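Local coordinates for protein alanine dehydrogenase (Archaeoglobus fulgidus, PDB 1OMO) that catalyses, as a homodimer, the NAD(+)-dependent oxidative deamination of L-alanine to pyruvate and the reverse reductive amination of pyruvate, at residues Leu51-Ala56 with Ala62-Val67; Ala83-Asn88 with Ala299-Val304; Glu229-Ala234 with Gly248-Ala253; Asp239-Ala244 with Glu262-Thr267. One frame throughout, in Å; residues are numbered along the deposited sequence.

In the fold
From the N terminus, contact 1 closes first, a tight hairpin between strands 50-58 and 61-69 of the mixed sheet. Contact 2 follows in series: strand 83-88, next to 61-69 in that sheet, touches helix 294-311 near the end of the chain, and so closes a loop of some 210 residues round the whole Rossmann-type domain. Contacts 3 and 4 are nested inside that loop. Their segments alternate along the chain, so the two cross, and they pack on each other where Ile250 and Asn251 meet Ala244. Together they tie helices 228-232, 241-247 and 251-255 to one edge of the parallel sheet, strands 234-238 and 264-267, while contacts 1 and 2 both touch the second subunit.

Contact 1 (Leu51-Ala56 with Ala62-Val67); sequences LRAMPA and AGLKWV
Leu51 lies across the indole of Trp66, its CB 3.9 Å from the centroid of the Trp66 six-membered ring in a CH-pi contact and its CD2 over the same face, nearer the rim. A chi1 of -177° turns the indole away from its own backbone N and brings it alongside the neighbouring strand, where the N and CA of Ala53 meet its edge and Ala53 CB stands 3.7 Å from Trp66 CE3. On the other face of the sheet Met54 and Lys65 run side by side, pointing the same way, with Met54 SD 3.6 Å from Lys65 CE; Val67 CG2 touches the same sulfur. Between these two layers runs an antiparallel beta hairpin in which the hydrogen-bonded pairs Arg52-Val67, Met54-Lys65 and Ala56-Gly63 each give two bonds. Arg52 N reaches Val67 O at 2.7 Å, whereas Lys65 N stands 3.1 Å from Met54 O. Without the indole, as with an alanine here, Leu51 would probably lose the face it rests on and Asn88 OD1 of the second subunit its Trp66 NE1 donor. Further out, NZ of Lys65, the likely proton donor/acceptor of the active site, is placed by a salt bridge to Asp297 and a hydrogen bond to Thr105, while Arg52 is steadied by a salt bridge to Asp50.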
# COMPACT_ATOMS: atom_id res chain seq x y z
N LEU A 51 9.38 -5.40 -0.18
CA LEU A 51 8.00 -5.38 -0.68
C LEU A 51 7.65 -3.90 -0.93
O LEU A 51 8.13 -3.01 -0.21
CB LEU A 51 7.04 -5.99 0.35
CG LEU A 51 6.82 -7.49 0.14
CD1 LEU A 51 6.34 -8.17 1.41
CD2 LEU A 51 5.84 -7.69 -0.99
N ARG A 52 6.85 -3.65 -1.95
CA ARG A 52 6.47 -2.30 -2.33
C ARG A 52 4.99 -2.23 -2.59
O ARG A 52 4.44 -3.13 -3.21
CB ARG A 52 7.18 -1.88 -3.61
CG ARG A 52 8.65 -1.96 -3.49
CD ARG A 52 9.35 -1.78 -4.83
NE ARG A 52 10.72 -2.25 -4.72
CZ ARG A 52 11.60 -2.27 -5.71
NH1 ARG A 52 12.83 -2.72 -5.49
NH2 ARG A 52 11.25 -1.82 -6.91
N ALA A 53 4.36 -1.14 -2.15
CA ALA A 53 2.94 -0.90 -2.35
C ALA A 53 2.85 0.18 -3.42
O ALA A 53 3.48 1.25 -3.29
CB ALA A 53 2.32 -0.40 -1.08
N MET A 54 2.06 -0.06 -4.45
CA MET A 54 1.94 0.91 -5.53
C MET A 54 0.47 1.18 -5.84
O MET A 54 -0.11 0.52 -6.68
CB MET A 54 2.65 0.36 -6.79
CG MET A 54 4.12 -0.02 -6.56
SD MET A 54 5.00 -0.73 -7.97
CE MET A 54 4.56 0.45 -9.27
N PRO A 55 -0.16 2.14 -5.14
CA PRO A 55 -1.58 2.45 -5.39
C PRO A 55 -1.79 3.51 -6.45
O PRO A 55 -0.95 4.37 -6.63
CB PRO A 55 -2.07 2.92 -4.02
CG PRO A 55 -0.88 3.68 -3.52
CD PRO A 55 0.32 2.82 -3.92
N ALA A 56 -2.92 3.46 -7.14
CA ALA A 56 -3.23 4.45 -8.17
C ALA A 56 -4.71 4.50 -8.53
O ALA A 56 -5.42 3.52 -8.40
CB ALA A 56 -2.41 4.19 -9.43
N ALA A 62 -9.52 1.98 -9.21
CA ALA A 62 -8.53 2.27 -8.21
C ALA A 62 -7.97 0.90 -7.90
O ALA A 62 -8.64 -0.10 -8.13
CB ALA A 62 -9.16 2.90 -6.97
N GLY A 63 -6.73 0.85 -7.44
CA GLY A 63 -6.13 -0.44 -7.10
C GLY A 63 -4.80 -0.30 -6.40
O GLY A 63 -4.22 0.79 -6.36
N LEU A 64 -4.32 -1.39 -5.83
CA LEU A 64 -3.02 -1.36 -5.17
C LEU A 64 -2.20 -2.57 -5.56
O LEU A 64 -2.68 -3.69 -5.42
CB LEU A 64 -3.17 -1.32 -3.64
CG LEU A 64 -1.76 -1.32 -2.99
CD1 LEU A 64 -1.72 -0.38 -1.83
CD2 LEU A 64 -1.36 -2.73 -2.55
N LYS A 65 -0.98 -2.37 -6.05
CA LYS A 65 -0.14 -3.51 -6.38
C LYS A 65 0.85 -3.65 -5.22
O LYS A 65 1.38 -2.65 -4.71
CB LYS A 65 0.64 -3.28 -7.69
CG LYS A 65 1.21 -4.58 -8.26
CD LYS A 65 2.03 -4.39 -9.53
CE LYS A 65 3.38 -3.69 -9.25
NZ LYS A 65 4.13 -3.55 -10.51
N TRP A 66 1.05 -4.90 -4.79
CA TRP A 66 1.95 -5.23 -3.68
C TRP A 66 2.95 -6.26 -4.25
O TRP A 66 2.61 -7.42 -4.45
CB TRP A 66 1.11 -5.78 -2.54
CG TRP A 66 1.79 -6.13 -1.26
CD1 TRP A 66 1.65 -7.30 -0.59
CD2 TRP A 66 2.58 -5.27 -0.43
NE1 TRP A 66 2.30 -7.23 0.62
CE2 TRP A 66 2.88 -6.00 0.75
CE3 TRP A 66 3.07 -3.96 -0.56
CZ2 TRP A 66 3.65 -5.45 1.80
CZ3 TRP A 66 3.84 -3.41 0.48
CH2 TRP A 66 4.12 -4.17 1.65
N VAL A 67 4.15 -5.77 -4.59
CA VAL A 67 5.25 -6.54 -5.21
C VAL A 67 6.45 -6.73 -4.31
O VAL A 67 6.82 -5.82 -3.57
CB VAL A 67 5.91 -5.79 -6.36
CG1 VAL A 67 6.20 -6.71 -7.47
CG2 VAL A 67 5.12 -4.57 -6.73

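Contact 2 (Ala83-Asn88 with Ala299-Val304); sequences ALMILN and AVAKVV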
# COMPACT_ATOMS: atom_id res chain seq x y z
N ALA A 83 3.82 -10.53 -7.78
CA ALA A 83 3.00 -9.35 -7.51
C ALA A 83 1.52 -9.67 -7.56
O ALA A 83 1.08 -10.52 -8.35
CB ALA A 83 3.34 -8.19 -8.46
N LEU A 84 0.78 -8.98 -6.70
CA LEU A 84 -0.65 -9.11 -6.59
C LEU A 84 -1.26 -7.73 -6.66
O LEU A 84 -0.76 -6.80 -6.01
CB LEU A 84 -1.05 -9.73 -5.26
CG LEU A 84 -0.84 -11.21 -5.06
CD1 LEU A 84 -1.40 -11.62 -3.67
CD2 LEU A 84 -1.51 -11.98 -6.21
N MET A 85 -2.34 -7.63 -7.43
CA MET A 85 -3.08 -6.39 -7.61
C MET A 85 -4.50 -6.58 -7.08
O MET A 85 -5.18 -7.57 -7.41
CB MET A 85 -3.15 -6.04 -9.11
CG MET A 85 -4.27 -5.03 -9.53
SD MET A 85 -4.06 -3.39 -8.78
CE MET A 85 -2.79 -2.71 -9.93
N ILE A 86 -4.93 -5.63 -6.25
CA ILE A 86 -6.28 -5.62 -5.74
C ILE A 86 -6.91 -4.45 -6.54
O ILE A 86 -6.43 -3.31 -6.47
CB ILE A 86 -6.38 -5.32 -4.22
CG1 ILE A 86 -5.66 -6.40 -3.39
CG2 ILE A 86 -7.87 -5.27 -3.84
CD1 ILE A 86 -5.44 -6.08 -1.91
N LEU A 87 -7.95 -4.75 -7.31
CA LEU A 87 -8.64 -3.75 -8.15
C LEU A 87 -9.91 -3.37 -7.43
O LEU A 87 -10.69 -4.26 -7.10
CB LEU A 87 -9.05 -4.35 -9.49
CG LEU A 87 -8.72 -3.72 -10.84
CD1 LEU A 87 -9.75 -4.23 -11.81
CD2 LEU A 87 -8.73 -2.24 -10.82
N ASN A 88 -10.13 -2.08 -7.23
CA ASN A 88 -11.34 -1.63 -6.52
C ASN A 88 -12.21 -0.68 -7.31
O ASN A 88 -11.80 -0.14 -8.34
CB ASN A 88 -10.98 -0.93 -5.21
CG ASN A 88 -10.06 -1.77 -4.31
OD1 ASN A 88 -8.92 -2.10 -4.69
ND2 ASN A 88 -10.54 -2.10 -3.11
N ALA A 299 -4.08 0.76 -14.92
CA ALA A 299 -4.58 0.87 -16.30
C ALA A 299 -4.64 -0.53 -16.91
O ALA A 299 -5.67 -0.99 -17.41
CB ALA A 299 -3.65 1.75 -17.14
N VAL A 300 -3.52 -1.22 -16.83
CA VAL A 300 -3.46 -2.54 -17.36
C VAL A 300 -4.36 -3.54 -16.62
O VAL A 300 -4.91 -4.44 -17.24
CB VAL A 300 -2.00 -3.03 -17.38
CG1 VAL A 300 -1.95 -4.50 -17.08
CG2 VAL A 300 -1.38 -2.75 -18.76
N ALA A 301 -4.50 -3.41 -15.31
CA ALA A 301 -5.37 -4.34 -14.60
C ALA A 301 -6.85 -4.13 -15.01
O ALA A 301 -7.65 -5.08 -15.05
CB ALA A 301 -5.20 -4.17 -13.09
N LYS A 302 -7.19 -2.88 -15.34
CA LYS A 302 -8.55 -2.57 -15.79
C LYS A 302 -8.88 -3.37 -17.06
O LYS A 302 -10.00 -3.86 -17.23
CB LYS A 302 -8.71 -1.08 -16.08
CG LYS A 302 -9.78 -0.87 -17.18
CD LYS A 302 -10.23 0.57 -17.34
CE LYS A 302 -11.42 0.67 -18.31
NZ LYS A 302 -12.06 2.00 -18.21
N VAL A 303 -7.92 -3.48 -17.96
CA VAL A 303 -8.14 -4.21 -19.20
C VAL A 303 -8.31 -5.70 -18.95
O VAL A 303 -9.15 -6.34 -19.58
CB VAL A 303 -7.00 -3.98 -20.17
CG1 VAL A 303 -7.08 -5.00 -21.31
CG2 VAL A 303 -7.09 -2.56 -20.72
N VAL A 304 -7.49 -6.25 -18.06
CA VAL A 304 -7.56 -7.67 -17.71
C VAL A 304 -8.90 -7.97 -17.04
O VAL A 304 -9.52 -9.02 -17.29
CB VAL A 304 -6.46 -8.05 -16.69
CG1 VAL A 304 -6.76 -9.41 -16.05
CG2 VAL A 304 -5.10 -8.07 -17.38
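Met85 and Leu87, two residues apart on the strand and therefore on one face of it, converge on the single methyl of Ala301. Met85 comes to it with the middle of its chain: CG lies 3.8 Å from Ala301 CB. Its chi1 of 161° extends CG toward the helix, and the bend at chi2 then folds the sulfur back toward the sheet, leaving CG as the atom nearest the helix. Leu87 arrives from the other direction along the strand. Its CG is 4.2 Å from Ala301 CB, and its CD1 lies beside the helix backbone, 4.0 Å from Ala301 O. The small Ala301 thus serves as a shallow seat for two larger chains, and the contact is purely apolar and modest, 137 Å² in all. Lys302 meets Leu87 with its CA; its side chain leads off, and NZ donates to Met59 O. Helix and strand run at 75° to each other, with their axes 9.6 Å apart at closest approach. Met85 also packs on Lys65 of strand 61-69, the probable catalytic lysine, and both it and Ala301 touch Met99 of strand 95-100, so helix 294-311 covers one face of the mixed sheet, while Leu84 and Ile86 on the other face pack against Phe319 and Trp66 of the second subunit.

Contact 3 (Glu229-Ala234 with Gly248-Ala253); sequences EILKKA and GEINVA. With NA (sodium ion), chain C.
Leu231 fills the join between helix 228-232 and the turn that leads into helix 251-255, two outer pieces of the Rossmann-type NAD domain. All of the close packing is made by one branch: Leu231 CD1 is 3.7 Å from Ala253 CB and 4.2 Å from Ile250 CA, with Glu249 O and Ile250 CG2 slightly further off. A chi1 of -64° sets CG beside the Leu231 backbone N and aims this methyl into the bend between turn and helix. Leu231 also packs on Ile287 of strand 285-289, which continues the apolar layer. The outward side is looser and polar. There the exposed pair Glu229 and Lys232, one helical turn apart, form a salt bridge in which Lys232 NZ meets Glu229 OE2 from above the carboxylate plane at 2.8 Å, and neither takes part in the join. At the start of the type I turn, Gly248 O is gripped by two donors, Asn251 N and Asn251 ND2, the latter with an N-H...O angle of 159°. The buried carboxylate of Glu249 splits its work, with OE2 accepting from Leu226 N. The sodium ion is coordinated by Glu249 OE1 at 2.8 Å, alongside Glu225 OE1.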
# COMPACT_ATOMS: atom_id res chain seq x y z
N GLU A 229 28.58 10.07 -18.22
CA GLU A 229 28.85 11.03 -19.30
C GLU A 229 27.77 10.97 -20.39
O GLU A 229 27.62 11.92 -21.17
CB GLU A 229 30.23 10.77 -19.94
CG GLU A 229 31.46 11.14 -19.07
CD GLU A 229 31.61 12.64 -18.80
OE1 GLU A 229 31.36 13.44 -19.72
OE2 GLU A 229 31.99 13.03 -17.67
N ILE A 230 27.05 9.85 -20.48
CA ILE A 230 25.98 9.73 -21.47
C ILE A 230 24.85 10.63 -20.99
O ILE A 230 24.23 11.33 -21.78
CB ILE A 230 25.43 8.27 -21.55
CG1 ILE A 230 26.53 7.31 -21.99
CG2 ILE A 230 24.27 8.17 -22.52
CD1 ILE A 230 26.14 5.82 -21.92
N LEU A 231 24.59 10.63 -19.68
CA LEU A 231 23.52 11.44 -19.10
C LEU A 231 23.72 12.92 -19.36
O LEU A 231 22.79 13.63 -19.76
CB LEU A 231 23.38 11.17 -17.59
CG LEU A 231 22.97 9.76 -17.14
CD1 LEU A 231 22.79 9.72 -15.59
CD2 LEU A 231 21.67 9.38 -17.85
N LYS A 232 24.95 13.39 -19.14
CA LYS A 232 25.29 14.81 -19.34
C LYS A 232 25.00 15.34 -20.75
O LYS A 232 24.65 16.50 -20.95
CB LYS A 232 26.79 15.02 -19.09
CG LYS A 232 27.24 14.74 -17.70
CD LYS A 232 28.72 14.96 -17.62
CE LYS A 232 29.24 14.67 -16.25
NZ LYS A 232 30.70 14.96 -16.16
N LYS A 233 25.17 14.45 -21.71
CA LYS A 233 25.05 14.74 -23.14
C LYS A 233 23.69 14.40 -23.75
O LYS A 233 23.53 14.50 -24.98
CB LYS A 233 26.19 13.95 -23.83
CG LYS A 233 25.97 13.45 -25.25
CD LYS A 233 27.18 12.58 -25.76
CE LYS A 233 27.24 11.21 -25.10
NZ LYS A 233 27.96 10.17 -25.95
N ALA A 234 22.71 14.05 -22.92
CA ALA A 234 21.43 13.62 -23.48
C ALA A 234 20.19 14.35 -23.00
O ALA A 234 20.20 15.04 -21.98
CB ALA A 234 21.26 12.08 -23.23
N GLY A 248 15.82 5.40 -10.36
CA GLY A 248 15.92 5.22 -11.81
C GLY A 248 17.35 5.25 -12.34
O GLY A 248 18.28 5.31 -11.58
N GLU A 249 17.53 5.21 -13.66
CA GLU A 249 18.88 5.22 -14.19
C GLU A 249 19.64 6.46 -13.71
O GLU A 249 20.88 6.42 -13.56
CB GLU A 249 18.85 5.14 -15.73
CG GLU A 249 20.20 5.29 -16.47
CD GLU A 249 21.28 4.34 -15.97
OE1 GLU A 249 20.96 3.19 -15.62
OE2 GLU A 249 22.45 4.76 -15.94
N ILE A 250 18.93 7.55 -13.44
CA ILE A 250 19.64 8.75 -12.99
C ILE A 250 19.89 8.85 -11.47
O ILE A 250 20.50 9.84 -11.04
CB ILE A 250 18.91 10.05 -13.37
CG1 ILE A 250 17.70 10.26 -12.47
CG2 ILE A 250 18.39 9.98 -14.79
CD1 ILE A 250 17.03 11.59 -12.69
N ASN A 251 19.47 7.88 -10.65
CA ASN A 251 19.63 8.07 -9.19
C ASN A 251 21.04 8.34 -8.65
O ASN A 251 21.23 9.31 -7.91
CB ASN A 251 18.90 6.94 -8.40
CG ASN A 251 19.73 5.68 -8.23
OD1 ASN A 251 20.51 5.55 -7.27
ND2 ASN A 251 19.54 4.72 -9.13
N VAL A 252 22.03 7.55 -9.06
CA VAL A 252 23.43 7.72 -8.62
C VAL A 252 23.97 9.09 -9.05
O VAL A 252 24.58 9.83 -8.25
CB VAL A 252 24.35 6.57 -9.21
CG1 VAL A 252 25.82 6.74 -8.77
CG2 VAL A 252 23.85 5.22 -8.74
N ALA A 253 23.72 9.46 -10.30
CA ALA A 253 24.17 10.73 -10.82
C ALA A 253 23.62 11.89 -10.03
O ALA A 253 24.36 12.82 -9.67
CB ALA A 253 23.78 10.87 -12.27
NA NA C . 18.73 1.65 -16.19

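Contact 4 (Asp239-Ala244 with Glu262-Thr267); sequences DDLEQA and EDVHAT
A beta-alpha-beta crossover links the two strands at one edge of the parallel Rossmann-type sheet, 234-238 and 264-267, and here Asp239, just past the first strand, and Leu241, at the start of helix 241-247, meet Thr267 and Val264 of the second. The touch is light. Leu241 stretches out with chi1 at 180°, which carries CD1 across to within 4.3 Å of Val264 CG2, methyl against methyl. Thr267 faces the connecting backbone: its CB lies 4.2 Å from Asp239 O, and its CG2 stands 4.5 Å from Leu241 N. OG1 meanwhile caps a backbone N of the following helix, 268-273. Thr267 N in turn donates to Glu270 OE1, consistent with a capping box.

The helix on the other side has a cap of its own. Asp240 is the N-cap of helix 241-247, and its OD2 accepts from Gln243 N at 2.8 Å through the anti lone pair, with an N-H...O angle of 158°. Ala244 N closes the first helical turn onto Asp240 O. Asp239, whose side chain starts away from strand 264-267, is held by the backbone N of Thr291 and of Gly292, both on OD1, and its side chain is about 5 Å from the bound NAD at the nearest atoms. Both caps follow the C-terminal ends of their parallel strands, the edge of the sheet that faces the cofactor in a Rossmann fold.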
# COMPACT_ATOMS: atom_id res chain seq x y z
N ASP A 239 10.12 8.72 -16.24
CA ASP A 239 8.88 8.06 -15.91
C ASP A 239 8.08 8.96 -14.99
O ASP A 239 6.94 9.36 -15.23
CB ASP A 239 9.22 6.83 -15.09
CG ASP A 239 8.55 5.67 -15.59
OD1 ASP A 239 8.73 4.59 -15.04
OD2 ASP A 239 7.82 5.88 -16.58
N ASP A 240 8.71 9.20 -13.86
CA ASP A 240 8.15 9.96 -12.79
C ASP A 240 9.38 10.60 -12.25
O ASP A 240 10.35 9.92 -11.93
CB ASP A 240 7.57 9.01 -11.77
CG ASP A 240 7.12 9.72 -10.53
OD1 ASP A 240 5.94 10.10 -10.48
OD2 ASP A 240 7.95 9.93 -9.62
N LEU A 241 9.37 11.91 -12.15
CA LEU A 241 10.55 12.58 -11.67
C LEU A 241 11.06 12.05 -10.32
O LEU A 241 12.24 11.67 -10.21
CB LEU A 241 10.31 14.09 -11.58
CG LEU A 241 11.52 14.85 -11.07
CD1 LEU A 241 12.76 14.53 -11.90
CD2 LEU A 241 11.21 16.35 -11.08
N GLU A 242 10.20 11.98 -9.31
CA GLU A 242 10.67 11.53 -8.01
C GLU A 242 11.13 10.08 -7.93
O GLU A 242 12.10 9.77 -7.22
CB GLU A 242 9.62 11.83 -6.94
CG GLU A 242 10.26 12.39 -5.65
CD GLU A 242 11.03 13.72 -5.82
OE1 GLU A 242 11.87 14.02 -4.94
OE2 GLU A 242 10.80 14.46 -6.81
N GLN A 243 10.49 9.18 -8.66
CA GLN A 243 10.92 7.78 -8.64
C GLN A 243 12.26 7.62 -9.39
O GLN A 243 13.05 6.73 -9.06
CB GLN A 243 9.88 6.87 -9.27
CG GLN A 243 8.51 6.96 -8.61
CD GLN A 243 7.57 5.87 -9.09
OE1 GLN A 243 6.46 5.78 -8.61
NE2 GLN A 243 8.01 5.04 -10.05
N ALA A 244 12.51 8.46 -10.39
CA ALA A 244 13.76 8.34 -11.13
C ALA A 244 14.88 8.78 -10.18
O ALA A 244 15.88 8.05 -10.02
CB ALA A 244 13.73 9.21 -12.40
N GLU A 262 17.56 20.31 -13.65
CA GLU A 262 17.41 21.02 -14.89
C GLU A 262 17.88 20.08 -15.99
O GLU A 262 17.52 20.21 -17.16
CB GLU A 262 18.21 22.31 -14.87
CG GLU A 262 17.30 23.50 -14.58
CD GLU A 262 18.02 24.82 -14.71
OE1 GLU A 262 18.89 25.07 -13.86
OE2 GLU A 262 17.72 25.61 -15.65
N ASP A 263 18.66 19.08 -15.59
CA ASP A 263 19.15 18.13 -16.54
C ASP A 263 18.07 17.14 -16.98
O ASP A 263 18.30 16.31 -17.88
CB ASP A 263 20.35 17.39 -15.96
CG ASP A 263 21.53 18.32 -15.70
OD1 ASP A 263 21.76 18.70 -14.54
OD2 ASP A 263 22.23 18.67 -16.69
N VAL A 264 16.91 17.20 -16.37
CA VAL A 264 15.84 16.30 -16.80
C VAL A 264 14.95 17.16 -17.67
O VAL A 264 14.45 18.21 -17.24
CB VAL A 264 15.03 15.72 -15.62
CG1 VAL A 264 13.85 14.94 -16.17
CG2 VAL A 264 15.89 14.78 -14.81
N HIS A 265 14.75 16.71 -18.90
CA HIS A 265 13.95 17.46 -19.84
C HIS A 265 12.42 17.42 -19.66
O HIS A 265 11.74 18.45 -19.77
CB HIS A 265 14.30 17.03 -21.27
CG HIS A 265 13.49 17.71 -22.32
ND1 HIS A 265 12.84 17.03 -23.33
CD2 HIS A 265 13.18 19.02 -22.49
CE1 HIS A 265 12.16 17.88 -24.06
NE2 HIS A 265 12.34 19.10 -23.57
N ALA A 266 11.88 16.24 -19.40
CA ALA A 266 10.45 16.11 -19.26
C ALA A 266 10.11 14.73 -18.73
O ALA A 266 11.00 13.91 -18.58
CB ALA A 266 9.81 16.30 -20.64
N THR A 267 8.84 14.47 -18.45
CA THR A 267 8.39 13.14 -18.06
C THR A 267 7.80 12.65 -19.38
O THR A 267 7.49 13.44 -20.27
CB THR A 267 7.24 13.16 -17.01
OG1 THR A 267 6.10 13.80 -17.58
CG2 THR A 267 7.66 13.91 -15.75